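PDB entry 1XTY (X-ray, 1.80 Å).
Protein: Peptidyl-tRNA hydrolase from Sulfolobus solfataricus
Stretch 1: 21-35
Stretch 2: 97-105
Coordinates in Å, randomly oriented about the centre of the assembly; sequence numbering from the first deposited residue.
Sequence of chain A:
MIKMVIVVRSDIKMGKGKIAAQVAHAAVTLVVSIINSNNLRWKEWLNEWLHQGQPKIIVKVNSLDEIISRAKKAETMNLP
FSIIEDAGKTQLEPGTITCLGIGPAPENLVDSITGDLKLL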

# COMPACT_ATOMS: atom_id res chain seq x y z
N ALA A 21 -5.67 -1.94 3.84
CA ALA A 21 -5.13 -3.18 3.30
C ALA A 21 -5.40 -3.28 1.80
O ALA A 21 -4.51 -3.66 1.03
N GLN A 22 -6.62 -2.94 1.38
CA GLN A 22 -6.99 -3.01 -0.04
C GLN A 22 -6.17 -2.04 -0.90
O GLN A 22 -5.72 -2.40 -1.98
N VAL A 23 -5.99 -0.81 -0.41
CA VAL A 23 -5.23 0.19 -1.14
C VAL A 23 -3.76 -0.24 -1.23
O VAL A 23 -3.12 -0.06 -2.27
N ALA A 24 -3.24 -0.81 -0.15
CA ALA A 24 -1.85 -1.28 -0.14
C ALA A 24 -1.71 -2.43 -1.14
O ALA A 24 -0.67 -2.60 -1.77
N HIS A 25 -2.77 -3.24 -1.25
CA HIS A 25 -2.79 -4.37 -2.17
C HIS A 25 -2.72 -3.83 -3.60
O HIS A 25 -1.96 -4.33 -4.44
N ALA A 26 -3.51 -2.80 -3.88
CA ALA A 26 -3.52 -2.19 -5.21
C ALA A 26 -2.15 -1.63 -5.57
O ALA A 26 -1.66 -1.84 -6.68
N ALA A 27 -1.51 -0.94 -4.62
CA ALA A 27 -0.20 -0.35 -4.87
C ALA A 27 0.91 -1.37 -5.11
O ALA A 27 1.71 -1.22 -6.04
N VAL A 28 0.96 -2.40 -4.27
CA VAL A 28 2.00 -3.42 -4.42
C VAL A 28 1.84 -4.20 -5.72
O VAL A 28 2.82 -4.46 -6.42
N THR A 29 0.61 -4.57 -6.05
CA THR A 29 0.35 -5.30 -7.28
C THR A 29 0.81 -4.48 -8.50
O THR A 29 1.39 -5.02 -9.43
N LEU A 30 0.55 -3.18 -8.48
CA LEU A 30 0.97 -2.32 -9.58
C LEU A 30 2.49 -2.32 -9.72
O LEU A 30 3.03 -2.59 -10.79
N VAL A 31 3.18 -2.01 -8.62
CA VAL A 31 4.64 -1.95 -8.62
C VAL A 31 5.27 -3.27 -9.08
O VAL A 31 6.18 -3.27 -9.92
N VAL A 32 4.80 -4.39 -8.54
CA VAL A 32 5.36 -5.68 -8.94
C VAL A 32 5.07 -6.02 -10.41
O VAL A 32 5.92 -6.57 -11.10
N SER A 33 3.88 -5.66 -10.88
CA SER A 33 3.52 -5.94 -12.28
C SER A 33 4.41 -5.14 -13.23
O SER A 33 4.76 -5.61 -14.32
N ILE A 34 4.78 -3.93 -12.82
CA ILE A 34 5.63 -3.07 -13.65
C ILE A 34 7.06 -3.60 -13.67
O ILE A 34 7.69 -3.69 -14.73
N ILE A 35 7.57 -3.96 -12.50
CA ILE A 35 8.93 -4.49 -12.39
C ILE A 35 9.08 -5.78 -13.20
O ILE A 35 10.12 -6.02 -13.81
N ILE A 97 -14.86 -6.89 -5.99
CA ILE A 97 -13.90 -5.87 -6.40
C ILE A 97 -14.00 -4.70 -5.41
O ILE A 97 -15.07 -4.14 -5.19
N THR A 98 -12.87 -4.35 -4.80
CA THR A 98 -12.84 -3.28 -3.80
C THR A 98 -12.21 -1.98 -4.27
O THR A 98 -12.59 -0.90 -3.81
N CYS A 99 -11.24 -2.06 -5.18
CA CYS A 99 -10.60 -0.85 -5.66
C CYS A 99 -9.80 -1.07 -6.94
O CYS A 99 -9.57 -2.21 -7.36
N LEU A 100 -9.38 0.04 -7.53
CA LEU A 100 -8.62 0.05 -8.77
C LEU A 100 -7.39 0.94 -8.63
O LEU A 100 -7.48 2.10 -8.23
N GLY A 101 -6.22 0.39 -8.96
CA GLY A 101 -5.01 1.18 -8.90
C GLY A 101 -4.63 1.56 -10.32
O GLY A 101 -4.84 0.77 -11.24
N ILE A 102 -4.08 2.76 -10.51
CA ILE A 102 -3.65 3.21 -11.82
C ILE A 102 -2.30 3.92 -11.72
O ILE A 102 -2.11 4.77 -10.85
N GLY A 103 -1.37 3.57 -12.60
CA GLY A 103 -0.07 4.20 -12.58
C GLY A 103 1.01 3.38 -11.89
O GLY A 103 0.87 2.17 -11.74
N PRO A 104 2.09 4.03 -11.43
CA PRO A 104 2.31 5.47 -11.55
C PRO A 104 2.48 5.97 -12.99
O PRO A 104 2.93 5.23 -13.87
N ALA A 105 2.10 7.22 -13.22
CA ALA A 105 2.21 7.82 -14.54
C ALA A 105 2.00 9.34 -14.42
O ALA A 105 1.58 9.82 -13.37

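The helix of residues 21-35 lies across the strand that begins at Ile 97, their axes 7.8 Å apart at closest approach and their chain directions 36° apart. Ile 97 (chi1 m, chi2 t) points away from the helix and takes no part.

At Thr 98 the side chain turns toward the helix with chi1 p and meets Gln 22, whose m, m rotamer brings its amide to the strand. Gln 22 NE2 donates a hydrogen bond to Thr 98 OG1 across 2.6 Å, a short contact with a bent N-H...O angle of 135°. The long side chain spans the 7.0 Å between Gln 22 CA and Thr 98 CA; OG1 is also bonded elsewhere in the structure.

Cys 99, also p, points inward. Its SG lies 3.5 Å from Gln 22 O and 3.9 Å from Ala 26 CB; a compact, polarizable sulfur packs well against both the carbonyl and the methyl. Thr 98 and Cys 99 both point toward the helix, Thr 98 being off the extended conformation; Leu 100 (t, p) then points away.

Gly 101 permits the closest backbone register, its CA 5.2 Å from the CA of Ala 26 and 4.3 Å from Ala 26 CB. A CB here would point toward the helix and fall 2.9 Å from Leu 30 CD1, a clash, and 3.4 Å from Ala 26 CB. The absent side chain of Gly 101 leaves room for Leu 30 (m, t), whose CD1 rests 3.6 Å from Gly 101 C and equally far from Ile 102 N. The side chain of Ile 102 (m, t) points away.

Gly 103 adopts phi/psi of 100/-159, where a CB would jam against the preceding carbonyl O. Its own O is buried without a polar partner, 3.5 Å from Leu 30 CD2 and 3.8 Å from Ile 34 CD1.

Pro 104, after a cis peptide bond, lies where the chain turns; its CA-to-CB bond points sideways, and its CD packs 3.7 Å from CD1 of Ile 34 (m, t), an apolar closure.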

# COMPACT_ATOMS: atom_id res chain seq x y z
CB ALA A 21 -5.73 -4.38 4.03
CB GLN A 22 -8.49 -2.72 -0.22
CG GLN A 22 -9.40 -3.64 0.59
CD GLN A 22 -9.29 -5.10 0.19
OE1 GLN A 22 -9.18 -5.98 1.04
NE2 GLN A 22 -9.32 -5.37 -1.12
CB VAL A 23 -5.34 1.58 -0.45
CG1 VAL A 23 -4.36 2.57 -1.07
CG2 VAL A 23 -6.76 2.11 -0.61
CB ALA A 24 -1.46 -1.73 1.27
CB HIS A 25 -4.08 -5.17 -1.97
CG HIS A 25 -4.07 -6.54 -2.58
ND1 HIS A 25 -3.17 -6.92 -3.56
CD2 HIS A 25 -4.87 -7.61 -2.38
CE1 HIS A 25 -3.42 -8.16 -3.93
NE2 HIS A 25 -4.45 -8.61 -3.23
CB ALA A 26 -4.57 -1.08 -5.27
CB ALA A 27 0.18 0.58 -3.72
CB VAL A 28 1.99 -4.40 -3.22
CG1 VAL A 28 2.96 -5.55 -3.48
CG2 VAL A 28 2.39 -3.65 -1.95
CB THR A 29 -1.14 -5.67 -7.40
OG1 THR A 29 -1.46 -6.63 -6.38
CG2 THR A 29 -1.44 -6.30 -8.76
CB LEU A 30 0.50 -0.88 -9.36
CG LEU A 30 -0.93 -0.51 -9.74
CD1 LEU A 30 -1.23 0.91 -9.28
CD2 LEU A 30 -1.11 -0.63 -11.25
CB VAL A 31 5.15 -1.55 -7.21
CG1 VAL A 31 6.66 -1.71 -7.12
CG2 VAL A 31 4.77 -0.10 -6.93
CB VAL A 32 4.84 -6.81 -8.02
CG1 VAL A 32 5.30 -8.17 -8.53
CG2 VAL A 32 5.37 -6.59 -6.60
CB SER A 33 2.05 -5.61 -12.53
OG SER A 33 1.83 -4.21 -12.51
CB ILE A 34 5.62 -1.63 -13.11
CG1 ILE A 34 4.23 -1.02 -13.32
CG2 ILE A 34 6.70 -0.80 -13.78
CD1 ILE A 34 4.03 0.31 -12.62
CB ILE A 35 9.29 -4.76 -10.91
CG1 ILE A 35 9.41 -3.43 -10.17
CG2 ILE A 35 10.60 -5.54 -10.82
CD1 ILE A 35 9.58 -3.58 -8.67
CB ILE A 97 -14.20 -5.38 -7.84
CG1 ILE A 97 -13.93 -6.52 -8.83
CG2 ILE A 97 -13.35 -4.15 -8.17
CD1 ILE A 97 -14.19 -6.16 -10.28
CB THR A 98 -12.07 -3.74 -2.54
OG1 THR A 98 -10.72 -4.06 -2.90
CG2 THR A 98 -12.73 -4.95 -1.90
CB CYS A 99 -9.69 -0.26 -4.58
SG CYS A 99 -8.31 -1.31 -4.08
CB LEU A 100 -9.50 0.61 -9.90
CG LEU A 100 -8.83 0.92 -11.25
CD1 LEU A 100 -8.52 -0.39 -11.98
CD2 LEU A 100 -9.76 1.78 -12.10
CB ILE A 102 -4.67 4.21 -12.45
CG1 ILE A 102 -6.04 3.54 -12.59
CG2 ILE A 102 -4.18 4.66 -13.81
CD1 ILE A 102 -7.14 4.50 -13.05
CB PRO A 104 3.55 5.71 -10.70
CG PRO A 104 4.30 4.43 -10.84
CD PRO A 104 3.23 3.38 -10.75
CB ALA A 105 1.16 7.23 -15.47